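Side-chain contacts in 6-phosphofructokinase isozyme 2 (Escherichia coli, PDB 3UMO), which catalyses the ATP-dependent phosphorylation of fructose 6-phosphate to fructose 1,6-bisphosphate, the first committing step of glycolysis: residues V144-L149 with S168-S173; K189-L194 with D203-A208; Q210-V213 with K217-R220; N237-V242 with A270-M275. One frame throughout, in Å; residues are numbered along the deposited sequence. Where two conformers were deposited one is given.

Contact 1: residues V144-L149 with S168-S173; sequences VKLEKL and SGEALS
Leu146 reaches across to Glu170 and Ala171, joining the beginnings of two helices, 146-158 and 169-175. Its CB points at the second helix, and the first torsion sets CG beside the backbone N and anti to the carbonyl carbon (chi1 -64°), which turns the fork of the side chain toward Glu170 and Ala171. CB and CG only lead to the touching atoms; the two methyls do the work. CD1 comes against the base of the Glu170 side chain, with CB of Glu170 3.6 Å from CD1 of Leu146. The same methyl also lies 4.0 Å from OE2 of Glu170, and the two side chains cross at about a right angle. CD2 takes the backbone instead: it rests on the peptide that follows Glu170, 3.7 Å from both O of Glu170 and N of Ala171. One helical turn further on, Leu149 adds a second point of support, its CD2 lying 3.5 Å from O of Ala171 and 4.1 Å from CB of the same residue. An alanine at Leu146 would lack both methyls and is likely to open a gap over the Glu170-Ala171 peptide, with the glutamate stem left freer to turn. No hydrogen bond joins the segments, and Leu140 packs against both Leu146 and Ala171. Helix 146-158 is the crossover of the beta-alpha-beta unit between parallel strands 133-137 and 162-166, and helix 169-175 follows the second of them, a layered alpha/beta arrangement characteristic of ribokinase-like sugar kinases.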
loop_
_atom_site.group_PDB
_atom_site.type_symbol
_atom_site.label_atom_id
_atom_site.label_comp_id
_atom_site.label_asym_id
_atom_site.label_seq_id
_atom_site.Cartn_x
_atom_site.Cartn_y
_atom_site.Cartn_z
ATOM N N VAL A 144 6.983 -24.504 24.601
ATOM C CA VAL A 144 8.276 -25.178 24.651
ATOM C C VAL A 144 9.375 -24.258 25.175
ATOM O O VAL A 144 9.746 -23.287 24.517
ATOM C CB VAL A 144 8.691 -25.706 23.266
ATOM C CG1 VAL A 144 9.973 -26.527 23.376
ATOM C CG2 VAL A 144 7.575 -26.543 22.656
ATOM N N LYS A 145 9.889 -24.562 26.363
ATOM C CA LYS A 145 10.992 -23.792 26.926
ATOM C C LYS A 145 12.253 -23.990 26.096
ATOM O O LYS A 145 12.510 -25.087 25.598
ATOM C CB LYS A 145 11.249 -24.205 28.377
ATOM C CG LYS A 145 10.190 -23.731 29.349
ATOM C CD LYS A 145 10.503 -24.194 30.765
ATOM C CE LYS A 145 9.695 -23.408 31.777
ATOM N NZ LYS A 145 8.276 -23.298 31.346
ATOM N N LEU A 146 13.037 -22.925 25.952
ATOM C CA LEU A 146 14.259 -22.972 25.156
ATOM C C LEU A 146 15.187 -24.091 25.616
ATOM O O LEU A 146 15.839 -24.740 24.796
ATOM C CB LEU A 146 14.987 -21.630 25.215
ATOM C CG LEU A 146 14.270 -20.420 24.612
ATOM C CD1 LEU A 146 14.941 -19.137 25.075
ATOM C CD2 LEU A 146 14.256 -20.500 23.093
ATOM N N GLU A 147 15.226 -24.322 26.926
ATOM C CA GLU A 147 16.060 -25.376 27.497
ATOM C C GLU A 147 15.698 -26.765 26.970
ATOM O O GLU A 147 16.568 -27.629 26.854
ATOM C CB GLU A 147 16.004 -25.349 29.032
ATOM C CG GLU A 147 14.599 -25.375 29.618
ATOM C CD GLU A 147 14.598 -25.509 31.133
ATOM O OE1 GLU A 147 15.571 -26.067 31.685
ATOM O OE2 GLU A 147 13.624 -25.055 31.772
ATOM N N LYS A 148 14.423 -26.973 26.645
ATOM C CA LYS A 148 13.967 -28.261 26.119
ATOM C C LYS A 148 14.472 -28.497 24.694
ATOM O O LYS A 148 14.719 -29.637 24.289
ATOM C CB LYS A 148 12.436 -28.362 26.161
ATOM C CG LYS A 148 11.833 -28.268 27.552
ATOM C CD LYS A 148 12.298 -29.401 28.459
ATOM C CE LYS A 148 11.737 -30.753 28.037
ATOM N NZ LYS A 148 12.645 -31.516 27.132
ATOM N N LEU A 149 14.610 -27.420 23.933
ATOM C CA LEU A 149 15.173 -27.517 22.595
ATOM C C LEU A 149 16.651 -27.868 22.690
ATOM O O LEU A 149 17.156 -28.687 21.924
ATOM C CB LEU A 149 14.991 -26.204 21.834
ATOM C CG LEU A 149 15.580 -26.166 20.425
ATOM C CD1 LEU A 149 14.931 -27.223 19.538
ATOM C CD2 LEU A 149 15.410 -24.777 19.821
ATOM N N SER A 168 15.658 -19.097 14.205
ATOM C CA SER A 168 15.928 -17.690 14.468
ATOM C C SER A 168 15.702 -17.344 15.931
ATOM O O SER A 168 15.223 -18.172 16.712
ATOM C CB SER A 168 15.048 -16.793 13.592
ATOM O OG SER A 168 13.673 -16.946 13.915
ATOM N N GLY A 169 16.049 -16.111 16.288
ATOM C CA GLY A 169 15.847 -15.604 17.635
ATOM C C GLY A 169 16.491 -16.450 18.714
ATOM O O GLY A 169 17.557 -17.037 18.505
ATOM N N GLU A 170 15.828 -16.517 19.864
ATOM C CA GLU A 170 16.346 -17.241 21.021
ATOM C C GLU A 170 16.451 -18.746 20.760
ATOM O O GLU A 170 17.293 -19.429 21.347
ATOM C CB GLU A 170 15.461 -16.984 22.246
ATOM C CG GLU A 170 15.276 -15.518 22.596
ATOM C CD GLU A 170 14.432 -15.321 23.843
ATOM O OE1 GLU A 170 14.968 -14.802 24.846
ATOM O OE2 GLU A 170 13.238 -15.688 23.823
ATOM N N ALA A 171 15.596 -19.254 19.877
ATOM C CA ALA A 171 15.624 -20.665 19.506
ATOM C C ALA A 171 16.941 -21.046 18.820
ATOM O O ALA A 171 17.500 -22.110 19.087
ATOM C CB ALA A 171 14.433 -21.009 18.612
ATOM N N LEU A 172 17.437 -20.177 17.947
ATOM C CA LEU A 172 18.695 -20.447 17.249
ATOM C C LEU A 172 19.868 -20.461 18.232
ATOM O O LEU A 172 20.728 -21.344 18.186
ATOM C CB LEU A 172 18.932 -19.414 16.140
ATOM C CG LEU A 172 20.221 -19.562 15.321
ATOM C CD1 LEU A 172 20.268 -20.910 14.602
ATOM C CD2 LEU A 172 20.350 -18.421 14.318
ATOM N N SER A 173 19.901 -19.480 19.126
ATOM C CA SER A 173 20.945 -19.434 20.144
ATOM C C SER A 173 20.880 -20.669 21.042
ATOM O O SER A 173 21.908 -21.227 21.420
ATOM C CB SER A 173 20.823 -18.163 20.988
ATOM O OG SER A 173 20.916 -17.004 20.179
#

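Contact 2: residues K189-L194 with D203-A208; sequences KELSAL and DDVRKA. With ATP (adenosine-5'-triphosphate), chain I.
Ala208, the residue that meets Leu191 from the second helix, gives its backbone N to O of Asp204 at 2.9 Å, a regular helical bond that fixes the turn on which the leucine rests. Leu191 stands on helix 188-195 with CG anti to the backbone N (chi1 177°), and its fork is directed at that turn. CD2 touches two side chains: CG1 of Val205 and CB of Ala208 each lie 3.9 Å from this methyl. It also lies 3.7 Å from the backbone O of Val205. CD1 approaches the alanine methyl as well, 4.0 Å from CB of Ala208, so that this small side chain is touched by both branches of the leucine. A serine in place of Leu191 would lack the forked end and would probably leave the Val205 and Ala208 methyls without their apolar mate in a buried spot. Lys189, two residues earlier, faces the nucleotide: its extended chain brings NZ to O2A of ATP at 3.2 Å, a weak hydrogen bond. This ATP is also hydrogen-bonded to Lys27 N of the third subunit; Lys189 is among the residues known to bind the inhibitory ATP. Glu190, beside it, is inferred to bind the catalytic magnesium. Leu191 further packs on Ile212 of helix 204-214 and on Val223 of strand 221-224, which Val205 touches too, while Val205 also meets Pro245 of the second subunit; both helices thus pack on strand 221-224 through Val223.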
loop_
_atom_site.group_PDB
_atom_site.type_symbol
_atom_site.label_atom_id
_atom_site.label_comp_id
_atom_site.label_asym_id
_atom_site.label_seq_id
_atom_site.Cartn_x
_atom_site.Cartn_y
_atom_site.Cartn_z
ATOM N N LYS A 189 20.123 -11.458 8.842
ATOM C CA LYS A 189 19.443 -10.954 10.026
ATOM C C LYS A 189 19.587 -11.938 11.183
ATOM O O LYS A 189 19.838 -11.538 12.320
ATOM C CB LYS A 189 17.968 -10.673 9.732
ATOM C CG LYS A 189 17.736 -9.354 9.014
ATOM C CD LYS A 189 16.270 -8.952 9.027
ATOM C CE LYS A 189 16.027 -7.772 8.098
ATOM N NZ LYS A 189 14.602 -7.345 8.100
ATOM N N GLU A 190 19.439 -13.220 10.879
ATOM C CA GLU A 190 19.580 -14.271 11.887
ATOM C C GLU A 190 21.008 -14.346 12.449
ATOM O O GLU A 190 21.190 -14.593 13.643
ATOM C CB GLU A 190 19.110 -15.621 11.322
ATOM C CG GLU A 190 17.581 -15.700 11.139
ATOM C CD GLU A 190 17.145 -16.671 10.051
ATOM O OE1 GLU A 190 18.014 -17.343 9.455
ATOM O OE2 GLU A 190 15.921 -16.758 9.786
ATOM N N LEU A 191 22.014 -14.128 11.599
ATOM C CA LEU A 191 23.403 -14.112 12.065
ATOM C C LEU A 191 23.641 -12.928 12.998
ATOM O O LEU A 191 24.254 -13.066 14.065
ATOM C CB LEU A 191 24.381 -14.050 10.887
ATOM C CG LEU A 191 25.864 -13.951 11.264
ATOM C CD1 LEU A 191 26.348 -15.200 12.014
ATOM C CD2 LEU A 191 26.707 -13.695 10.025
ATOM N N SER A 192 23.143 -11.762 12.598
ATOM C CA SER A 192 23.277 -10.561 13.416
ATOM C C SER A 192 22.674 -10.760 14.802
ATOM O O SER A 192 23.270 -10.371 15.808
ATOM C CB SER A 192 22.614 -9.367 12.732
ATOM O OG SER A 192 22.650 -8.232 13.580
ATOM N N ALA A 193 21.496 -11.373 14.863
ATOM C CA ALA A 193 20.835 -11.572 16.155
ATOM C C ALA A 193 21.595 -12.588 16.997
ATOM O O ALA A 193 21.715 -12.440 18.218
ATOM C CB ALA A 193 19.394 -12.007 15.962
ATOM N N LEU A 194 22.115 -13.612 16.331
ATOM C CA LEU A 194 22.874 -14.668 16.989
ATOM C C LEU A 194 24.141 -14.155 17.677
ATOM O O LEU A 194 24.373 -14.450 18.853
ATOM C CB LEU A 194 23.219 -15.769 15.987
ATOM C CG LEU A 194 24.039 -16.934 16.536
ATOM C CD1 LEU A 194 23.340 -17.567 17.733
ATOM C CD2 LEU A 194 24.265 -17.962 15.447
ATOM N N ASP A 203 33.608 -6.968 6.154
ATOM C CA ASP A 203 34.058 -8.274 6.640
ATOM C C ASP A 203 33.277 -8.832 7.832
ATOM O O ASP A 203 33.614 -9.906 8.335
ATOM C CB ASP A 203 35.541 -8.215 7.010
ATOM C CG ASP A 203 36.415 -8.943 6.016
ATOM O OD1 ASP A 203 36.538 -10.179 6.136
ATOM O OD2 ASP A 203 36.977 -8.284 5.117
ATOM N N ASP A 204 32.248 -8.118 8.286
ATOM C CA ASP A 204 31.546 -8.506 9.514
ATOM C C ASP A 204 30.868 -9.875 9.446
ATOM O O ASP A 204 30.944 -10.641 10.410
ATOM C CB ASP A 204 30.541 -7.434 9.958
ATOM C CG ASP A 204 31.201 -6.260 10.651
ATOM O OD1 ASP A 204 30.490 -5.264 10.914
ATOM O OD2 ASP A 204 32.422 -6.323 10.931
ATOM N N VAL A 205 30.212 -10.179 8.325
ATOM C CA VAL A 205 29.533 -11.461 8.163
ATOM C C VAL A 205 30.520 -12.619 8.232
ATOM O O VAL A 205 30.294 -13.586 8.957
ATOM C CB VAL A 205 28.722 -11.522 6.852
ATOM C CG1 VAL A 205 28.349 -12.963 6.514
ATOM C CG2 VAL A 205 27.466 -10.659 6.974
ATOM N N ARG A 206 31.624 -12.509 7.498
ATOM C CA ARG A 206 32.637 -13.564 7.501
ATOM C C ARG A 206 33.227 -13.772 8.889
ATOM O O ARG A 206 33.354 -14.902 9.360
ATOM C CB ARG A 206 33.766 -13.247 6.520
ATOM C CG ARG A 206 34.702 -14.429 6.274
ATOM C CD ARG A 206 36.117 -13.976 5.981
ATOM N NE ARG A 206 36.849 -13.687 7.212
ATOM C CZ ARG A 206 37.727 -12.699 7.348
ATOM N NH1 ARG A 206 37.983 -11.891 6.328
ATOM N NH2 ARG A 206 38.345 -12.516 8.507
ATOM N N LYS A 207 33.592 -12.677 9.543
ATOM C CA LYS A 207 34.160 -12.753 10.883
ATOM C C LYS A 207 33.198 -13.396 11.877
ATOM O O LYS A 207 33.600 -14.237 12.676
ATOM C CB LYS A 207 34.599 -11.375 11.364
ATOM C CG LYS A 207 35.893 -10.917 10.718
ATOM C CD LYS A 207 36.224 -9.478 11.055
ATOM C CE LYS A 207 37.459 -9.034 10.283
ATOM N NZ LYS A 207 37.669 -7.561 10.340
ATOM N N ALA A 208 31.931 -13.001 11.820
ATOM C CA ALA A 208 30.915 -13.588 12.688
ATOM C C ALA A 208 30.771 -15.088 12.448
ATOM O O ALA A 208 30.671 -15.870 13.392
ATOM C CB ALA A 208 29.577 -12.888 12.487
HETATM P PG ATP I . 13.361 -13.854 7.256
HETATM O O1G ATP I . 14.149 -14.716 6.327
HETATM O O2G ATP I . 12.605 -14.791 8.202
HETATM O O3G ATP I . 14.268 -12.939 8.042
HETATM P PB ATP I . 12.173 -12.531 5.049
HETATM O O1B ATP I . 10.709 -11.931 4.895
HETATM O O2B ATP I . 12.425 -13.583 3.961
HETATM O O3B ATP I . 12.220 -13.116 6.528
HETATM P PA ATP I . 13.017 -9.896 5.192
HETATM O O1A ATP I . 12.002 -9.706 6.301
HETATM O O2A ATP I . 14.349 -9.219 5.551
HETATM O O3A ATP I . 13.239 -11.384 4.940
HETATM O "O5'" ATP I . 12.428 -9.208 3.861
HETATM C "C5'" ATP I . 12.434 -9.857 2.645
HETATM C "C4'" ATP I . 11.778 -9.142 1.562
HETATM O "O4'" ATP I . 10.628 -8.474 2.122
HETATM C "C3'" ATP I . 12.647 -8.065 1.079
HETATM O "O3'" ATP I . 13.387 -8.488 0.001
HETATM C "C2'" ATP I . 11.723 -6.994 0.704
HETATM O "O2'" ATP I . 11.308 -7.209 -0.578
HETATM C "C1'" ATP I . 10.579 -7.157 1.629
HETATM N N9 ATP I . 10.613 -6.208 2.737
HETATM C C8 ATP I . 11.177 -6.431 3.938
HETATM N N7 ATP I . 11.001 -5.324 4.698
HETATM C C5 ATP I . 10.324 -4.404 3.981
HETATM C C6 ATP I . 9.868 -3.106 4.247
HETATM N N6 ATP I . 10.115 -2.460 5.583
HETATM N N1 ATP I . 9.204 -2.443 3.281
HETATM C C2 ATP I . 8.977 -3.010 2.081
HETATM N N3 ATP I . 9.399 -4.250 1.802
HETATM C C4 ATP I . 10.071 -4.965 2.718
#

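Contact 3: residues Q210-V213 with K217-R220; sequences QEIV and KAKR
The turn that leads from the C-terminal end of helix 204-214 into strand 221-224 folds Lys217 and Ala218 back onto Ile212 and Val213 of the last helical turns. Its one direct hydrogen bond is slight: N of Lys217 donates to O of Ile212 at 3.2 Å, but the bond is bent (133° at the hydrogen) and weak. The same carbonyl oxygen is also hydrogen-bonded to OG of Ser215. Beneath this link Ile212 offers its CG2 branch, set anti to the backbone N, to the turn. CB of Lys217 lies 3.8 Å from CG2 of Ile212, the two side chains crossing at about a right angle, and CB of Ala218 follows at 4.0 Å from that methyl. Val213 is met by backbone instead. O of Ala218 lies 3.4 Å from CA of Val213 in a nearly straight CA-H...O contact (169°), and one water donates to that oxygen and to O of Val213, 3.0 Å from each, bridging the helix end to the turn. CG1 of Val213 approaches O of Lys219 at 4.0 Å. Lys219 NZ and Arg220 NH1 each form a salt bridge with Glu182, one on each carboxylate oxygen. Ile212 packs on Leu194 of helix 188-195 and Val213 on Val233 of strand 230-233, while both residues touch Val221 of strand 221-224.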
loop_
_atom_site.group_PDB
_atom_site.type_symbol
_atom_site.label_atom_id
_atom_site.label_comp_id
_atom_site.label_asym_id
_atom_site.label_seq_id
_atom_site.Cartn_x
_atom_site.Cartn_y
_atom_site.Cartn_z
ATOM N N GLN A 210 33.031 -17.110 11.190
ATOM C CA GLN A 210 34.241 -17.775 11.656
ATOM C C GLN A 210 34.254 -17.886 13.179
ATOM O O GLN A 210 34.754 -18.870 13.719
ATOM C CB GLN A 210 35.497 -17.059 11.159
ATOM C CG GLN A 210 36.760 -17.912 11.247
ATOM C CD GLN A 210 36.726 -19.104 10.303
ATOM O OE1 GLN A 210 36.631 -18.943 9.086
ATOM N NE2 GLN A 210 36.797 -20.308 10.863
ATOM N N GLU A 211 33.685 -16.891 13.853
ATOM C CA GLU A 211 33.610 -16.858 15.313
ATOM C C GLU A 211 32.824 -18.061 15.836
ATOM O O GLU A 211 33.204 -18.691 16.831
ATOM C CB GLU A 211 32.934 -15.554 15.743
ATOM C CG GLU A 211 33.024 -15.206 17.214
ATOM C CD GLU A 211 32.198 -13.975 17.564
ATOM O OE1 GLU A 211 32.194 -13.005 16.772
ATOM O OE2 GLU A 211 31.540 -13.986 18.627
ATOM N N ILE A 212 31.729 -18.379 15.153
ATOM C CA ILE A 212 30.884 -19.513 15.527
ATOM C C ILE A 212 31.604 -20.848 15.314
ATOM O O ILE A 212 31.489 -21.765 16.130
ATOM C CB ILE A 212 29.565 -19.493 14.735
ATOM C CG1 ILE A 212 28.768 -18.235 15.083
ATOM C CG2 ILE A 212 28.740 -20.743 15.017
ATOM C CD1 ILE A 212 27.591 -17.992 14.159
ATOM N N VAL A 213 32.340 -20.957 14.213
ATOM C CA VAL A 213 33.101 -22.169 13.941
ATOM C C VAL A 213 34.228 -22.308 14.960
ATOM O O VAL A 213 34.373 -23.355 15.590
ATOM C CB VAL A 213 33.670 -22.178 12.511
ATOM C CG1 VAL A 213 34.563 -23.395 12.294
ATOM C CG2 VAL A 213 32.532 -22.159 11.497
ATOM N N LYS A 217 30.787 -24.063 18.241
ATOM C CA LYS A 217 29.328 -24.143 18.244
ATOM C C LYS A 217 28.801 -24.909 17.034
ATOM O O LYS A 217 27.857 -25.692 17.146
ATOM C CB LYS A 217 28.705 -22.744 18.293
ATOM C CG LYS A 217 28.825 -22.067 19.653
ATOM C CD LYS A 217 28.117 -20.719 19.667
ATOM C CE LYS A 217 28.028 -20.145 21.078
ATOM N NZ LYS A 217 26.720 -20.445 21.733
ATOM N N ALA A 218 29.408 -24.672 15.877
ATOM C CA ALA A 218 29.014 -25.371 14.659
ATOM C C ALA A 218 30.249 -25.772 13.865
ATOM O O ALA A 218 31.250 -25.052 13.858
ATOM C CB ALA A 218 28.087 -24.500 13.810
ATOM N N LYS A 219 30.181 -26.924 13.205
ATOM C CA LYS A 219 31.277 -27.371 12.348
ATOM C C LYS A 219 31.307 -26.548 11.068
ATOM O O LYS A 219 32.370 -26.189 10.562
ATOM C CB LYS A 219 31.129 -28.856 12.014
ATOM C CG LYS A 219 31.301 -29.784 13.224
ATOM C CD LYS A 219 31.404 -31.245 12.787
ATOM C CE LYS A 219 31.600 -32.189 13.970
ATOM N NZ LYS A 219 30.353 -32.369 14.760
ATOM N N ARG A 220 30.119 -26.254 10.555
ATOM C CA ARG A 220 29.966 -25.486 9.333
ATOM C C ARG A 220 28.904 -24.416 9.524
ATOM O O ARG A 220 27.842 -24.679 10.090
ATOM C CB ARG A 220 29.550 -26.405 8.187
ATOM C CG ARG A 220 30.418 -27.648 8.031
ATOM C CD ARG A 220 29.783 -28.623 7.047
ATOM N NE ARG A 220 30.482 -29.906 7.033
ATOM C CZ ARG A 220 30.298 -30.868 7.932
ATOM N NH1 ARG A 220 29.437 -30.699 8.928
ATOM N NH2 ARG A 220 30.980 -32.001 7.838
HETATM O O HOH W 1 33.840 -26.197 14.837
#

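Contact 4: residues N237-V242 with A270-M275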
loop_
_atom_site.group_PDB
_atom_site.type_symbol
_atom_site.label_atom_id
_atom_site.label_comp_id
_atom_site.label_asym_id
_atom_site.label_seq_id
_atom_site.Cartn_x
_atom_site.Cartn_y
_atom_site.Cartn_z
ATOM N N ASN A 237 38.132 -23.769 5.576
ATOM C CA ASN A 237 37.772 -23.062 4.353
ATOM C C ASN A 237 36.765 -21.938 4.529
ATOM O O ASN A 237 35.995 -21.903 5.495
ATOM C CB ASN A 237 37.241 -24.046 3.307
ATOM C CG ASN A 237 38.309 -24.990 2.797
ATOM O OD1 ASN A 237 38.216 -26.206 2.971
ATOM N ND2 ASN A 237 39.329 -24.435 2.153
ATOM N N CYS A 238 36.775 -21.023 3.566
ATOM C CA CYS A 238 35.808 -19.940 3.501
ATOM C C CYS A 238 35.530 -19.678 2.039
ATOM O O CYS A 238 36.446 -19.392 1.270
ATOM C CB CYS A 238 36.379 -18.677 4.122
ATOM S SG CYS A 238 35.268 -17.262 4.003
ATOM N N ILE A 239 34.271 -19.782 1.643
ATOM C CA ILE A 239 33.940 -19.563 0.249
ATOM C C ILE A 239 32.662 -18.759 0.120
ATOM O O ILE A 239 31.749 -18.883 0.945
ATOM C CB ILE A 239 33.754 -20.886 -0.501
ATOM C CG1 ILE A 239 32.749 -21.772 0.231
ATOM C CG2 ILE A 239 35.089 -21.616 -0.675
ATOM C CD1 ILE A 239 31.934 -22.624 -0.693
ATOM N N GLN A 240 32.603 -17.924 -0.912
ATOM C CA GLN A 240 31.355 -17.274 -1.252
ATOM C C GLN A 240 30.913 -17.774 -2.612
ATOM O O GLN A 240 31.720 -17.912 -3.540
ATOM C CB GLN A 240 31.454 -15.739 -1.249
ATOM C CG GLN A 240 30.095 -15.083 -1.565
ATOM C CD GLN A 240 30.024 -13.588 -1.274
ATOM O OE1 GLN A 240 30.970 -12.992 -0.751
ATOM N NE2 GLN A 240 28.883 -12.975 -1.615
ATOM N N VAL A 241 29.627 -18.063 -2.719
ATOM C CA VAL A 241 29.059 -18.497 -3.981
ATOM C C VAL A 241 27.916 -17.560 -4.328
ATOM O O VAL A 241 27.009 -17.361 -3.520
ATOM C CB VAL A 241 28.546 -19.938 -3.886
ATOM C CG1 VAL A 241 27.797 -20.323 -5.172
ATOM C CG2 VAL A 241 29.703 -20.887 -3.639
ATOM N N VAL A 242 27.971 -16.979 -5.525
ATOM C CA VAL A 242 26.950 -16.038 -5.981
ATOM C C VAL A 242 26.136 -16.685 -7.102
ATOM O O VAL A 242 26.706 -17.308 -7.997
ATOM C CB VAL A 242 27.617 -14.746 -6.488
ATOM C CG1 VAL A 242 26.591 -13.637 -6.737
ATOM C CG2 VAL A 242 28.658 -14.290 -5.475
ATOM N N ALA A 270 30.021 -34.433 0.966
ATOM C CA ALA A 270 30.622 -33.559 -0.036
ATOM C C ALA A 270 31.513 -32.485 0.585
ATOM O O ALA A 270 31.469 -32.242 1.794
ATOM C CB ALA A 270 29.543 -32.919 -0.904
ATOM N N SER A 271 32.323 -31.847 -0.257
ATOM C CA SER A 271 33.180 -30.745 0.172
ATOM C C SER A 271 32.319 -29.542 0.547
ATOM O O SER A 271 31.145 -29.473 0.174
ATOM C CB SER A 271 34.138 -30.350 -0.953
ATOM O OG SER A 271 33.434 -29.731 -2.020
ATOM N N LEU A 272 32.893 -28.600 1.291
ATOM C CA LEU A 272 32.167 -27.382 1.650
ATOM C C LEU A 272 31.730 -26.639 0.390
ATOM O O LEU A 272 30.602 -26.144 0.304
ATOM C CB LEU A 272 33.037 -26.475 2.524
ATOM C CG LEU A 272 32.406 -25.141 2.930
ATOM C CD1 LEU A 272 31.318 -25.343 3.967
ATOM C CD2 LEU A 272 33.460 -24.175 3.444
ATOM N N GLU A 273 32.627 -26.578 -0.593
ATOM C CA GLU A 273 32.339 -25.906 -1.854
ATOM C C GLU A 273 31.152 -26.526 -2.585
ATOM O O GLU A 273 30.240 -25.821 -3.020
ATOM C CB GLU A 273 33.571 -25.911 -2.759
ATOM C CG GLU A 273 33.285 -25.421 -4.163
ATOM C CD GLU A 273 34.514 -24.852 -4.838
ATOM O OE1 GLU A 273 35.136 -25.570 -5.650
ATOM O OE2 GLU A 273 34.854 -23.682 -4.555
ATOM N N GLU A 274 31.165 -27.848 -2.703
ATOM C CA GLU A 274 30.108 -28.558 -3.407
ATOM C C GLU A 274 28.782 -28.362 -2.680
ATOM O O GLU A 274 27.736 -28.159 -3.304
ATOM C CB GLU A 274 30.457 -30.046 -3.505
ATOM C CG GLU A 274 29.528 -30.848 -4.390
ATOM C CD GLU A 274 30.155 -32.148 -4.863
ATOM O OE1 GLU A 274 31.397 -32.191 -5.011
ATOM O OE2 GLU A 274 29.407 -33.123 -5.085
ATOM N N MET A 275 28.843 -28.402 -1.351
ATOM C CA MET A 275 27.660 -28.198 -0.524
ATOM C C MET A 275 27.049 -26.806 -0.718
ATOM O O MET A 275 25.842 -26.680 -0.924
ATOM C CB MET A 275 28.010 -28.417 0.950
ATOM C CG MET A 275 26.818 -28.358 1.875
ATOM S SD MET A 275 27.332 -28.408 3.595
ATOM C CE MET A 275 28.116 -26.812 3.755
#
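With chi1 at 53°, Ile239 holds CG1 between its backbone N and carbonyl carbon, while Leu272 keeps CG anti to its own N (chi1 178°); these torsions lay the two side chains alongside each other, running opposite ways. CG1 of Ile239 lies 4.1 Å from CD2 of Leu272. Beyond it, CD1 of Ile239 reaches past the leucine side chain to the helix backbone, 3.5 Å from CA of Glu273 and 3.9 Å from O of Leu272. The leucine CD2 is met from a second direction by CB of Asn237 at 3.8 Å. The first turn of the helix is fastened by its own N-cap, N of Glu274 donating to OG of Ser271 at 3.0 Å in a fairly straight bond (162°). Val276 of the same helix also packs on Ile239. Strand 238-241 is the outer strand, within this chain, of a three-stranded antiparallel sheet, and the helix 272-286 packs against it. The Glu273 carboxylate is engaged by Arg277 in a salt bridge, and no polar bond crosses between the segments; strand and helix are held here by van der Waals contact.

Overall arrangement
Followed from the N terminus, the four contacts come in series, none nested in or crossing another. Contact 1 closes a helix-strand loop of 18 residues beside the parallel sheet. Contact 2 closes a short loop between helices 188-195 and 204-214, and contact 3 the tight turn just after, so the two share helix 204-214. Contact 4 spans 27 residues, bringing helix 272-286 onto strand 238-241. The contacts also touch one another: Ser173 and Leu172 of contact 1 meet Leu194 of contact 2, Ile212 joins contacts 2 and 3, Arg206 of contact 2 meets Cys238 of contact 4, and Arg220 of contact 3 meets Met275 of contact 4. Together they link the parallel sheet's flanking helices to the antiparallel sheet.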